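Local coordinates for peptide ABC transporter, peptide-binding protein (PDB 2D5W) that binds oligopeptides and probably delivers them to an ABC transporter as its extracytoplasmic solute-binding component, at residues Ser266-Ser271 / Val555-Leu560. Sequence-based numbering, arbitrary orientation.
Sequences SIDATS and VVRKGL
Asp268 and Arg557 pair in a mostly buried salt bridge beside a single antiparallel beta bridge, where the short edge strand 269-270 of one sheet meets the end of strand 544-557 of another. NE of Arg557 lies 2.6 Å from OD1 of Asp268 and approaches on the anti lone pair, while NH2 donates to the same OD1 from above the carboxylate plane. Arginine suits its place because its long chain, bent at chi3 (-56°), brings NE to this oxygen with NH2 alongside. Both bonds lie near the guanidinium plane, and the two flat groups stand 77° apart. Asp268 suits this place because OD2 is left to accept from Val9 N in the neighbouring strand; NH2 of Arg557 also reaches Gly265 O. An alanine in place of Arg557 would probably cost OD1 both donors and its charged mate, leaving the Val9 bond to hold the carboxylate. In this family 5 solute-binding protein, the bridge between Ala269 and Val556 joins the two sheets. Arg557 N donates to Asp268 O at 2.8 Å, and the CA of Ala269 makes a C-H...O contact with Val555 O. Thr270 extends the match with its side chain: OG1, set between its own N and carbonyl carbon (chi1 53°), accepts a nearly straight bond from Val555 N at 3.0 Å. A water donates to both Ile267 O and Val555 O. Small Ala269 lets its CB meet CD2 of Leu560, the last residue of the type II turn beginning at Arg557, at 4.1 Å.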
loop_
_atom_site.group_PDB
_atom_site.type_symbol
_atom_site.label_atom_id
_atom_site.label_comp_id
_atom_site.label_asym_id
_atom_site.label_seq_id
_atom_site.Cartn_x
_atom_site.Cartn_y
_atom_site.Cartn_z
ATOM N N SER A 266 -10.261 26.098 1.310
ATOM C CA SER A 266 -10.740 25.550 2.580
ATOM C C SER A 266 -9.955 24.334 3.064
ATOM O O SER A 266 -10.145 23.878 4.192
ATOM C CB SER A 266 -12.230 25.193 2.485
ATOM O OG SER A 266 -12.453 24.105 1.609
ATOM N N ILE A 267 -9.077 23.817 2.215
ATOM C CA ILE A 267 -8.266 22.654 2.559
ATOM C C ILE A 267 -6.827 23.097 2.839
ATOM O O ILE A 267 -6.181 23.731 2.003
ATOM C CB ILE A 267 -8.328 21.619 1.416
ATOM C CG1 ILE A 267 -9.757 21.065 1.329
ATOM C CG2 ILE A 267 -7.317 20.502 1.643
ATOM C CD1 ILE A 267 -10.030 20.216 0.111
ATOM N N ASP A 268 -6.330 22.765 4.027
ATOM C CA ASP A 268 -4.984 23.164 4.434
ATOM C C ASP A 268 -3.847 22.408 3.771
ATOM O O ASP A 268 -2.792 22.982 3.501
ATOM C CB ASP A 268 -4.833 23.029 5.949
ATOM C CG ASP A 268 -5.826 23.878 6.710
ATOM O OD1 ASP A 268 -5.901 25.093 6.441
ATOM O OD2 ASP A 268 -6.530 23.333 7.586
ATOM N N ALA A 269 -4.052 21.119 3.521
ATOM C CA ALA A 269 -3.018 20.296 2.910
ATOM C C ALA A 269 -3.649 19.103 2.223
ATOM O O ALA A 269 -4.768 18.716 2.545
ATOM C CB ALA A 269 -2.038 19.813 3.978
ATOM N N THR A 270 -2.929 18.518 1.275
ATOM C CA THR A 270 -3.450 17.354 0.586
ATOM C C THR A 270 -2.745 16.081 1.034
ATOM O O THR A 270 -1.592 16.089 1.470
ATOM C CB THR A 270 -3.339 17.495 -0.942
ATOM O OG1 THR A 270 -1.990 17.809 -1.301
ATOM C CG2 THR A 270 -4.276 18.590 -1.443
ATOM N N SER A 271 -3.487 14.986 0.936
ATOM C CA SER A 271 -3.039 13.651 1.296
ATOM C C SER A 271 -2.141 13.087 0.199
ATOM O O SER A 271 -2.051 13.650 -0.894
ATOM C CB SER A 271 -4.282 12.762 1.452
ATOM O OG SER A 271 -3.981 11.376 1.496
ATOM N N VAL A 555 -0.105 20.003 -1.940
ATOM C CA VAL A 555 -0.487 21.411 -1.906
ATOM C C VAL A 555 -0.601 21.719 -0.423
ATOM O O VAL A 555 -1.403 21.109 0.288
ATOM C CB VAL A 555 -1.830 21.649 -2.617
ATOM C CG1 VAL A 555 -2.157 23.141 -2.629
ATOM C CG2 VAL A 555 -1.753 21.116 -4.042
ATOM N N VAL A 556 0.208 22.667 0.040
ATOM C CA VAL A 556 0.265 22.995 1.457
ATOM C C VAL A 556 0.078 24.482 1.721
ATOM O O VAL A 556 0.786 25.314 1.155
ATOM C CB VAL A 556 1.628 22.539 2.032
ATOM C CG1 VAL A 556 1.683 22.782 3.530
ATOM C CG2 VAL A 556 1.857 21.066 1.715
ATOM N N ARG A 557 -0.866 24.817 2.593
ATOM C CA ARG A 557 -1.123 26.215 2.909
ATOM C C ARG A 557 0.086 26.862 3.563
ATOM O O ARG A 557 0.748 26.260 4.411
ATOM C CB ARG A 557 -2.321 26.356 3.848
ATOM C CG ARG A 557 -2.805 27.800 3.976
ATOM C CD ARG A 557 -3.778 27.994 5.123
ATOM N NE ARG A 557 -4.938 27.109 5.049
ATOM C CZ ARG A 557 -5.941 27.239 4.184
ATOM N NH1 ARG A 557 -5.947 28.225 3.296
ATOM N NH2 ARG A 557 -6.952 26.384 4.218
ATOM N N LYS A 558 0.373 28.096 3.169
ATOM C CA LYS A 558 1.496 28.804 3.757
ATOM C C LYS A 558 1.236 28.962 5.246
ATOM O O LYS A 558 0.104 29.201 5.670
ATOM C CB LYS A 558 1.680 30.160 3.071
ATOM C CG LYS A 558 2.160 30.002 1.632
ATOM C CD LYS A 558 2.354 31.320 0.917
ATOM C CE LYS A 558 2.905 31.089 -0.482
ATOM N NZ LYS A 558 4.280 30.503 -0.477
ATOM N N GLY A 559 2.283 28.782 6.042
ATOM C CA GLY A 559 2.143 28.895 7.482
ATOM C C GLY A 559 2.115 27.547 8.187
ATOM O O GLY A 559 2.398 27.466 9.380
ATOM N N LEU A 560 1.772 26.487 7.459
ATOM C CA LEU A 560 1.723 25.148 8.044
ATOM C C LEU A 560 3.108 24.529 7.967
ATOM O O LEU A 560 3.666 24.389 6.884
ATOM C CB LEU A 560 0.731 24.258 7.283
ATOM C CG LEU A 560 0.516 22.867 7.898
ATOM C CD1 LEU A 560 -0.256 23.000 9.205
ATOM C CD2 LEU A 560 -0.250 21.978 6.929
HETATM O O HOH W 1 -4.380 21.844 0.104
#